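Catechol 1,2-dioxygenase (Acinetobacter sp., PDB 1DLT) catalyses the iron(III)-dependent intradiol cleavage of catechol by molecular oxygen to cis,cis-muconate, a step of the beta-ketoadipate pathway. Local coordinates at residues E154-N159 against H224-V229; P115-Y120 against R180-D185. All coordinates share one frame; numbering follows the deposited sequence.

In the fold
Interaction 1 and interaction 2 lie in one mixed sheet, their centres about 13 Å apart. The strand order 116-118, 179-183, 152-157, 224-230 makes 152-157 and 179-183 neighbours, and the two contacts touch there: Ile155 N lies 3.0 Å from Arg180 O, a probable hydrogen bond, and Glu154 CG packs 3.6 Å from Ser181 OG. Interaction 1 is buried and supplies two histidine ligands of the ferric iron that binds catechol. Interaction 2 adds the outermost strand on that side within the chain and is only partly buried. It stands back from the metal site: the side chains of Arg180 and His226 are about 11 Å apart.

Interaction 1: E154-N159 against H224-V229; sequences EIWHAN and HIHYFV. With FE (Fe (III) ion), chain C; CAQ (catechol), chain D.
His224 and His157 meet at the metal end of an antiparallel strand pair in the mixed beta-sheet of the dioxygenase domain that carries the iron site, with His157 CB 3.7 Å from His224 O. Water 1 joins the same carbonyl to Ala158 N. His224 binds the iron through NE2, and Pro222 O accepts a bond from its ND1. Ile225, on the face away from the metal, presses CG2 to within 3.3 Å of Ile155 CG2, tight for two methyl groups. His226 returns to the iron face and is the second histidine ligand, its NE2 2.0 Å from the metal; Tyr164 OH, both catechol oxygens and water 2 complete the iron's coordination here. The His226 ring lies nearly parallel to the five-membered ring of Trp156, in an offset stack with centroids 4.2 Å apart and planes at 7°. Trp156 chi1 of 63° sets CG between the backbone N and the carbonyl carbon, swinging the indole under His226, whose CB sits over the six-membered ring in a CH-pi contact. Trp156 NE1 lies over one face of the imidazole, which together with the iron bond restricts how the ring can turn. His226 N bonds Trp156 O; the return bond from Trp156 N is weak. Tyr227 runs beside Ile155, CE2 reaching CD1, and its hydroxyl bonds Tyr190. Phe228 completes the aromatic cluster edge-to-face, receiving the edge of the Trp156 six-membered ring. Its backbone exchanges two hydrogen bonds with Glu154, the straighter running from Glu154 N to Phe228 O at 2.7 Å and 171°.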
ATOM      1  N   GLU A 154     -18.124  25.069  -4.995  1.00 11.53           N
ATOM      2  CA  GLU A 154     -18.451  23.676  -5.192  1.00 13.13           C
ATOM      3  C   GLU A 154     -18.767  23.050  -3.826  1.00 13.75           C
ATOM      4  O   GLU A 154     -18.007  23.198  -2.886  1.00 15.21           O
ATOM      5  CB  GLU A 154     -17.296  22.957  -5.857  1.00 13.16           C
ATOM      6  CG  GLU A 154     -16.969  23.577  -7.173  1.00 13.68           C
ATOM      7  CD  GLU A 154     -15.870  22.856  -7.872  1.00 14.80           C
ATOM      8  OE1 GLU A 154     -16.077  21.675  -8.214  1.00 15.84           O
ATOM      9  OE2 GLU A 154     -14.812  23.487  -8.080  1.00 15.66           O
ATOM     10  N   ILE A 155     -19.891  22.352  -3.735  1.00 12.63           N
ATOM     11  CA  ILE A 155     -20.322  21.754  -2.495  1.00 12.30           C
ATOM     12  C   ILE A 155     -20.703  20.287  -2.651  1.00 13.73           C
ATOM     13  O   ILE A 155     -21.428  19.911  -3.572  1.00 15.38           O
ATOM     14  CB  ILE A 155     -21.562  22.492  -1.938  1.00 12.54           C
ATOM     15  CG1 ILE A 155     -21.253  23.987  -1.827  1.00 13.17           C
ATOM     16  CG2 ILE A 155     -21.950  21.942  -0.560  1.00 10.37           C
ATOM     17  CD1 ILE A 155     -22.375  24.806  -1.207  1.00 13.28           C
ATOM     18  N   TRP A 156     -20.205  19.446  -1.762  1.00 12.45           N
ATOM     19  CA  TRP A 156     -20.588  18.051  -1.812  1.00 13.59           C
ATOM     20  C   TRP A 156     -20.681  17.563  -0.383  1.00 14.15           C
ATOM     21  O   TRP A 156     -19.974  18.047   0.490  1.00 13.12           O
ATOM     22  CB  TRP A 156     -19.605  17.214  -2.650  1.00 12.25           C
ATOM     23  CG  TRP A 156     -18.150  17.097  -2.178  1.00 11.43           C
ATOM     24  CD1 TRP A 156     -17.552  15.993  -1.621  1.00 13.74           C
ATOM     25  CD2 TRP A 156     -17.111  18.093  -2.292  1.00 13.25           C
ATOM     26  NE1 TRP A 156     -16.206  16.242  -1.387  1.00 13.60           N
ATOM     27  CE2 TRP A 156     -15.914  17.517  -1.788  1.00 12.89           C
ATOM     28  CE3 TRP A 156     -17.075  19.415  -2.771  1.00 14.05           C
ATOM     29  CZ2 TRP A 156     -14.717  18.209  -1.748  1.00 14.38           C
ATOM     30  CZ3 TRP A 156     -15.874  20.107  -2.728  1.00 13.83           C
ATOM     31  CH2 TRP A 156     -14.710  19.502  -2.219  1.00 14.35           C
ATOM     32  N   HIS A 157     -21.595  16.637  -0.137  1.00 14.57           N
ATOM     33  CA  HIS A 157     -21.760  16.097   1.211  1.00 15.49           C
ATOM     34  C   HIS A 157     -22.498  14.754   1.141  1.00 14.79           C
ATOM     35  O   HIS A 157     -22.910  14.318   0.064  1.00 14.50           O
ATOM     36  CB  HIS A 157     -22.507  17.118   2.075  1.00 13.55           C
ATOM     37  CG  HIS A 157     -23.930  17.338   1.665  1.00 15.59           C
ATOM     38  ND1 HIS A 157     -24.945  16.453   1.971  1.00 16.34           N
ATOM     39  CD2 HIS A 157     -24.515  18.371   1.010  1.00 16.64           C
ATOM     40  CE1 HIS A 157     -26.093  16.935   1.528  1.00 17.74           C
ATOM     41  NE2 HIS A 157     -25.861  18.097   0.939  1.00 17.65           N
ATOM     42  N   ALA A 158     -22.646  14.104   2.288  1.00 14.62           N
ATOM     43  CA  ALA A 158     -23.291  12.805   2.368  1.00 14.94           C
ATOM     44  C   ALA A 158     -24.769  12.924   2.713  1.00 15.16           C
ATOM     45  O   ALA A 158     -25.235  14.005   3.086  1.00 14.40           O
ATOM     46  CB  ALA A 158     -22.579  11.959   3.419  1.00 13.40           C
ATOM     47  N   ASN A 159     -25.501  11.815   2.584  1.00 15.81           N
ATOM     48  CA  ASN A 159     -26.919  11.814   2.933  1.00 18.56           C
ATOM     49  C   ASN A 159     -26.999  11.455   4.394  1.00 19.77           C
ATOM     50  O   ASN A 159     -25.968  11.431   5.079  1.00 19.86           O
ATOM     51  CB  ASN A 159     -27.722  10.790   2.118  1.00 19.47           C
ATOM     52  CG  ASN A 159     -27.136   9.389   2.196  1.00 20.26           C
ATOM     53  OD1 ASN A 159     -26.484   9.033   3.176  1.00 18.81           O
ATOM     54  ND2 ASN A 159     -27.401   8.575   1.168  1.00 20.65           N
ATOM     55  N   HIS A 224     -20.636  16.891   8.108  1.00 12.07           N
ATOM     56  CA  HIS A 224     -19.920  18.008   7.515  1.00 12.12           C
ATOM     57  C   HIS A 224     -20.248  18.211   6.043  1.00 11.97           C
ATOM     58  O   HIS A 224     -20.777  17.322   5.359  1.00 11.48           O
ATOM     59  CB  HIS A 224     -18.415  17.801   7.635  1.00 10.91           C
ATOM     60  CG  HIS A 224     -17.942  16.574   6.940  1.00 11.29           C
ATOM     61  ND1 HIS A 224     -18.155  15.311   7.444  1.00 12.09           N
ATOM     62  CD2 HIS A 224     -17.374  16.405   5.726  1.00 11.96           C
ATOM     63  CE1 HIS A 224     -17.738  14.411   6.576  1.00 12.50           C
ATOM     64  NE2 HIS A 224     -17.258  15.052   5.520  1.00 16.88           N
ATOM     65  N   ILE A 225     -19.906  19.402   5.569  1.00 11.61           N
ATOM     66  CA  ILE A 225     -20.162  19.775   4.192  1.00 12.22           C
ATOM     67  C   ILE A 225     -18.885  20.328   3.579  1.00 12.08           C
ATOM     68  O   ILE A 225     -18.264  21.227   4.139  1.00 12.59           O
ATOM     69  CB  ILE A 225     -21.267  20.834   4.117  1.00 11.44           C
ATOM     70  CG1 ILE A 225     -22.529  20.273   4.782  1.00 12.95           C
ATOM     71  CG2 ILE A 225     -21.531  21.197   2.631  1.00 12.46           C
ATOM     72  CD1 ILE A 225     -23.737  21.240   4.902  1.00 13.83           C
ATOM     73  N   HIS A 226     -18.509  19.781   2.434  1.00 12.42           N
ATOM     74  CA  HIS A 226     -17.294  20.171   1.735  1.00 14.03           C
ATOM     75  C   HIS A 226     -17.480  21.397   0.826  1.00 15.39           C
ATOM     76  O   HIS A 226     -18.562  21.609   0.261  1.00 14.85           O
ATOM     77  CB  HIS A 226     -16.823  19.015   0.863  1.00 12.70           C
ATOM     78  CG  HIS A 226     -16.334  17.831   1.622  1.00 14.24           C
ATOM     79  ND1 HIS A 226     -15.014  17.684   1.992  1.00 13.04           N
ATOM     80  CD2 HIS A 226     -16.975  16.724   2.055  1.00 11.71           C
ATOM     81  CE1 HIS A 226     -14.865  16.529   2.619  1.00 12.21           C
ATOM     82  NE2 HIS A 226     -16.038  15.932   2.670  1.00 13.22           N
ATOM     83  N   TYR A 227     -16.403  22.169   0.681  1.00 15.30           N
ATOM     84  CA  TYR A 227     -16.380  23.338  -0.170  1.00 15.28           C
ATOM     85  C   TYR A 227     -15.066  23.468  -0.938  1.00 15.64           C
ATOM     86  O   TYR A 227     -13.998  23.187  -0.416  1.00 13.77           O
ATOM     87  CB  TYR A 227     -16.476  24.665   0.626  1.00 15.65           C
ATOM     88  CG  TYR A 227     -17.809  25.091   1.183  1.00 14.37           C
ATOM     89  CD1 TYR A 227     -18.266  24.610   2.407  1.00 15.72           C
ATOM     90  CD2 TYR A 227     -18.594  26.018   0.503  1.00 14.78           C
ATOM     91  CE1 TYR A 227     -19.475  25.058   2.944  1.00 18.07           C
ATOM     92  CE2 TYR A 227     -19.805  26.471   1.028  1.00 16.74           C
ATOM     93  CZ  TYR A 227     -20.230  25.989   2.249  1.00 17.23           C
ATOM     94  OH  TYR A 227     -21.376  26.469   2.818  1.00 18.37           O
ATOM     95  N   PHE A 228     -15.191  23.902  -2.183  1.00 16.43           N
ATOM     96  CA  PHE A 228     -14.078  24.324  -3.020  1.00 15.78           C
ATOM     97  C   PHE A 228     -14.599  25.704  -3.447  1.00 16.66           C
ATOM     98  O   PHE A 228     -15.770  25.825  -3.845  1.00 16.92           O
ATOM     99  CB  PHE A 228     -13.937  23.547  -4.260  1.00 14.65           C
ATOM    100  CG  PHE A 228     -13.014  22.372  -4.245  1.00 15.55           C
ATOM    101  CD1 PHE A 228     -11.914  22.266  -3.350  1.00 15.26           C
ATOM    102  CD2 PHE A 228     -13.187  21.391  -5.186  1.00 15.66           C
ATOM    103  CE1 PHE A 228     -11.018  21.151  -3.473  1.00 16.29           C
ATOM    104  CE2 PHE A 228     -12.319  20.305  -5.311  1.00 14.92           C
ATOM    105  CZ  PHE A 228     -11.229  20.189  -4.454  1.00 13.41           C
ATOM    106  N   VAL A 229     -13.806  26.748  -3.315  1.00 15.80           N
ATOM    107  CA  VAL A 229     -14.228  28.038  -3.821  1.00 17.39           C
ATOM    108  C   VAL A 229     -13.059  28.547  -4.673  1.00 18.87           C
ATOM    109  O   VAL A 229     -11.899  28.568  -4.219  1.00 18.17           O
ATOM    110  CB  VAL A 229     -14.521  29.061  -2.700  1.00 17.69           C
ATOM    111  CG1 VAL A 229     -15.074  30.344  -3.301  1.00 15.10           C
ATOM    112  CG2 VAL A 229     -15.526  28.489  -1.738  1.00 18.88           C
TER
HETATM  113 FE    FE C 400     -16.560  14.292   3.644  1.00 18.72          FE
HETATM  114  C1  CAQ D 401     -12.379  11.454   4.851  0.65 17.69           C
HETATM  115  C2  CAQ D 401     -12.720  12.842   4.847  0.65 16.81           C
HETATM  116  C3  CAQ D 401     -14.038  13.229   4.654  0.65 17.19           C
HETATM  117  O3  CAQ D 401     -14.368  14.566   4.644  0.65 17.65           O
HETATM  118  C4  CAQ D 401     -15.029  12.282   4.472  0.65 16.83           C
HETATM  119  O4  CAQ D 401     -16.328  12.683   4.287  0.65 19.89           O
HETATM  120  C5  CAQ D 401     -14.725  10.937   4.472  0.65 17.97           C
HETATM  121  C6  CAQ D 401     -13.369  10.514   4.667  0.65 18.25           C
HETATM  122  O   HOH W   1     -20.532  14.972   4.243  1.00 12.89           O
HETATM  123  O   HOH W   2     -14.967  12.710   2.724  0.35  5.54           O

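Interaction 2: P115-Y120 against R180-D185; sequences PESVGY and RSIITD
Pro115 lies across the side chain of Arg180: its CG approaches Arg180 CD to 3.4 Å and sits over one face of the guanidinium. The arginine reaches this position by bending at chi2 (-67°), and NH1 makes a weak hydrogen bond to Phe176 O. Glu116 and Ser181 share one face of the strand pair, their CB atoms 3.6 Å apart. With CG between the backbone N and the carbonyl carbon (chi1 66°) and the chain extended beyond it, the Glu116 carboxylate reaches Ile183, OE2 lying 3.9 Å from CG1, a packing contact. Val118, on the same face, brings CG2 to 4.1 Å from Ile183 CB. The other face belongs to Ser117 and Ile182. Ile182 sends CG2 against Gly119 C and CD1 against the carbonyl carbon of Tyr120, so both methyls pack against the backbone of the bend that follows the strand. Ser117 OG fastens that bend by donating to Tyr120 O from 47° above the carbonyl plane. Positive phi at Gly119 accompanies the change of direction, and water 3 links Gly119 O to Asp185 OD2, while Asp185 OD1 accepts from Gln189 N and Asn187 N. Four backbone bonds alternate in direction between the strands: Ser181 N to Pro115 O, Ser117 N to Ser181 O, Ile183 N to Ser117 O, and Gly119 N to Ile183 O at 2.6 Å. Ser117 turns its N-H and its C=O to different residues, Ser181 and Ile183, the pattern of a parallel beta pair, here a short edge strand beside 179-183 in the mixed sheet of the dioxygenase domain.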
ATOM      1  N   PRO A 115     -23.333  19.432 -11.941  1.00 22.16           N
ATOM      2  CA  PRO A 115     -24.043  20.469 -12.682  1.00 22.22           C
ATOM      3  C   PRO A 115     -23.857  21.803 -11.991  1.00 22.56           C
ATOM      4  O   PRO A 115     -23.705  21.859 -10.762  1.00 21.06           O
ATOM      5  CB  PRO A 115     -25.488  19.977 -12.641  1.00 22.75           C
ATOM      6  CG  PRO A 115     -25.542  19.208 -11.360  1.00 23.78           C
ATOM      7  CD  PRO A 115     -24.276  18.404 -11.481  1.00 22.06           C
ATOM      8  N   GLU A 116     -23.808  22.884 -12.764  1.00 22.37           N
ATOM      9  CA  GLU A 116     -23.664  24.184 -12.134  1.00 26.00           C
ATOM     10  C   GLU A 116     -24.829  25.114 -12.465  1.00 25.30           C
ATOM     11  O   GLU A 116     -25.590  24.871 -13.400  1.00 25.95           O
ATOM     12  CB  GLU A 116     -22.326  24.861 -12.483  1.00 27.99           C
ATOM     13  CG  GLU A 116     -22.177  25.239 -13.891  1.00 32.27           C
ATOM     14  CD  GLU A 116     -21.005  26.184 -14.102  1.00 35.08           C
ATOM     15  OE1 GLU A 116     -19.891  25.850 -13.656  1.00 36.38           O
ATOM     16  OE2 GLU A 116     -21.196  27.254 -14.730  1.00 36.33           O
ATOM     17  N   SER A 117     -24.991  26.158 -11.664  1.00 23.90           N
ATOM     18  CA  SER A 117     -26.062  27.110 -11.873  1.00 23.02           C
ATOM     19  C   SER A 117     -25.640  28.362 -11.153  1.00 22.48           C
ATOM     20  O   SER A 117     -24.689  28.353 -10.354  1.00 21.45           O
ATOM     21  CB  SER A 117     -27.360  26.584 -11.287  1.00 22.68           C
ATOM     22  OG  SER A 117     -27.169  26.314  -9.918  1.00 25.78           O
ATOM     23  N   VAL A 118     -26.339  29.449 -11.423  1.00 21.22           N
ATOM     24  CA  VAL A 118     -25.963  30.689 -10.790  1.00 20.43           C
ATOM     25  C   VAL A 118     -26.792  30.961  -9.571  1.00 20.20           C
ATOM     26  O   VAL A 118     -28.014  30.813  -9.618  1.00 19.93           O
ATOM     27  CB  VAL A 118     -26.108  31.867 -11.751  1.00 20.00           C
ATOM     28  CG1 VAL A 118     -25.716  33.187 -11.044  1.00 20.28           C
ATOM     29  CG2 VAL A 118     -25.242  31.643 -12.949  1.00 19.55           C
ATOM     30  N   GLY A 119     -26.103  31.325  -8.488  1.00 19.89           N
ATOM     31  CA  GLY A 119     -26.742  31.711  -7.243  1.00 18.43           C
ATOM     32  C   GLY A 119     -27.538  30.708  -6.441  1.00 17.12           C
ATOM     33  O   GLY A 119     -27.511  30.754  -5.210  1.00 16.93           O
ATOM     34  N   TYR A 120     -28.228  29.793  -7.111  1.00 16.27           N
ATOM     35  CA  TYR A 120     -29.086  28.843  -6.408  1.00 16.03           C
ATOM     36  C   TYR A 120     -29.223  27.477  -7.066  1.00 16.49           C
ATOM     37  O   TYR A 120     -29.170  27.334  -8.284  1.00 16.62           O
ATOM     38  CB  TYR A 120     -30.501  29.441  -6.255  1.00 15.23           C
ATOM     39  CG  TYR A 120     -31.518  28.437  -5.791  1.00 16.56           C
ATOM     40  CD1 TYR A 120     -31.591  28.049  -4.453  1.00 15.68           C
ATOM     41  CD2 TYR A 120     -32.328  27.785  -6.705  1.00 17.42           C
ATOM     42  CE1 TYR A 120     -32.452  27.020  -4.048  1.00 17.11           C
ATOM     43  CE2 TYR A 120     -33.191  26.754  -6.313  1.00 17.05           C
ATOM     44  CZ  TYR A 120     -33.248  26.375  -4.991  1.00 17.53           C
ATOM     45  OH  TYR A 120     -34.096  25.349  -4.635  1.00 16.99           O
ATOM     46  N   ARG A 180     -23.026  19.973  -6.184  1.00 17.04           N
ATOM     47  CA  ARG A 180     -23.375  21.031  -7.115  1.00 16.61           C
ATOM     48  C   ARG A 180     -22.303  22.094  -7.159  1.00 18.27           C
ATOM     49  O   ARG A 180     -21.534  22.270  -6.190  1.00 18.63           O
ATOM     50  CB  ARG A 180     -24.691  21.697  -6.709  1.00 15.74           C
ATOM     51  CG  ARG A 180     -25.932  20.853  -6.868  1.00 17.31           C
ATOM     52  CD  ARG A 180     -26.239  20.567  -8.339  1.00 18.07           C
ATOM     53  NE  ARG A 180     -27.522  19.880  -8.480  1.00 19.69           N
ATOM     54  CZ  ARG A 180     -27.750  18.601  -8.184  1.00 20.67           C
ATOM     55  NH1 ARG A 180     -26.769  17.816  -7.775  1.00 19.93           N
ATOM     56  NH2 ARG A 180     -28.966  18.088  -8.347  1.00 20.32           N
ATOM     57  N   SER A 181     -22.222  22.793  -8.292  1.00 17.75           N
ATOM     58  CA  SER A 181     -21.294  23.914  -8.412  1.00 18.20           C
ATOM     59  C   SER A 181     -22.198  25.128  -8.524  1.00 18.11           C
ATOM     60  O   SER A 181     -23.119  25.147  -9.338  1.00 18.92           O
ATOM     61  CB  SER A 181     -20.420  23.821  -9.663  1.00 18.66           C
ATOM     62  OG  SER A 181     -19.532  22.724  -9.585  1.00 22.32           O
ATOM     63  N   ILE A 182     -21.952  26.132  -7.704  1.00 17.72           N
ATOM     64  CA  ILE A 182     -22.766  27.336  -7.758  1.00 19.58           C
ATOM     65  C   ILE A 182     -21.938  28.589  -7.987  1.00 19.13           C
ATOM     66  O   ILE A 182     -20.954  28.836  -7.313  1.00 18.62           O
ATOM     67  CB  ILE A 182     -23.658  27.462  -6.486  1.00 20.24           C
ATOM     68  CG1 ILE A 182     -24.590  26.248  -6.474  1.00 21.93           C
ATOM     69  CG2 ILE A 182     -24.441  28.810  -6.463  1.00 18.45           C
ATOM     70  CD1 ILE A 182     -25.801  26.400  -5.678  1.00 28.51           C
ATOM     71  N   ILE A 183     -22.320  29.341  -9.013  1.00 20.38           N
ATOM     72  CA  ILE A 183     -21.630  30.584  -9.340  1.00 21.09           C
ATOM     73  C   ILE A 183     -22.306  31.655  -8.507  1.00 20.80           C
ATOM     74  O   ILE A 183     -23.530  31.781  -8.555  1.00 19.23           O
ATOM     75  CB  ILE A 183     -21.815  30.949 -10.818  1.00 20.95           C
ATOM     76  CG1 ILE A 183     -21.489  29.730 -11.686  1.00 21.36           C
ATOM     77  CG2 ILE A 183     -20.984  32.177 -11.145  1.00 21.71           C
ATOM     78  CD1 ILE A 183     -20.115  29.142 -11.440  1.00 21.86           C
ATOM     79  N   THR A 184     -21.521  32.411  -7.746  1.00 20.88           N
ATOM     80  CA  THR A 184     -22.102  33.466  -6.919  1.00 21.48           C
ATOM     81  C   THR A 184     -22.814  34.514  -7.792  1.00 22.53           C
ATOM     82  O   THR A 184     -22.407  34.776  -8.938  1.00 20.26           O
ATOM     83  CB  THR A 184     -21.029  34.141  -6.024  1.00 21.81           C
ATOM     84  OG1 THR A 184     -19.907  34.545  -6.816  1.00 19.90           O
ATOM     85  CG2 THR A 184     -20.554  33.153  -4.943  1.00 22.23           C
ATOM     86  N   ASP A 185     -23.880  35.098  -7.253  1.00 22.84           N
ATOM     87  CA  ASP A 185     -24.639  36.102  -7.993  1.00 24.78           C
ATOM     88  C   ASP A 185     -24.113  37.530  -7.853  1.00 25.24           C
ATOM     89  O   ASP A 185     -22.994  37.751  -7.388  1.00 25.28           O
ATOM     90  CB  ASP A 185     -26.108  36.032  -7.567  1.00 24.22           C
ATOM     91  CG  ASP A 185     -26.303  36.282  -6.085  1.00 25.09           C
ATOM     92  OD1 ASP A 185     -25.399  36.838  -5.408  1.00 24.16           O
ATOM     93  OD2 ASP A 185     -27.396  35.927  -5.600  1.00 26.02           O
TER
HETATM   94  O   HOH W   3     -27.549  33.153  -3.989  1.00 32.09           O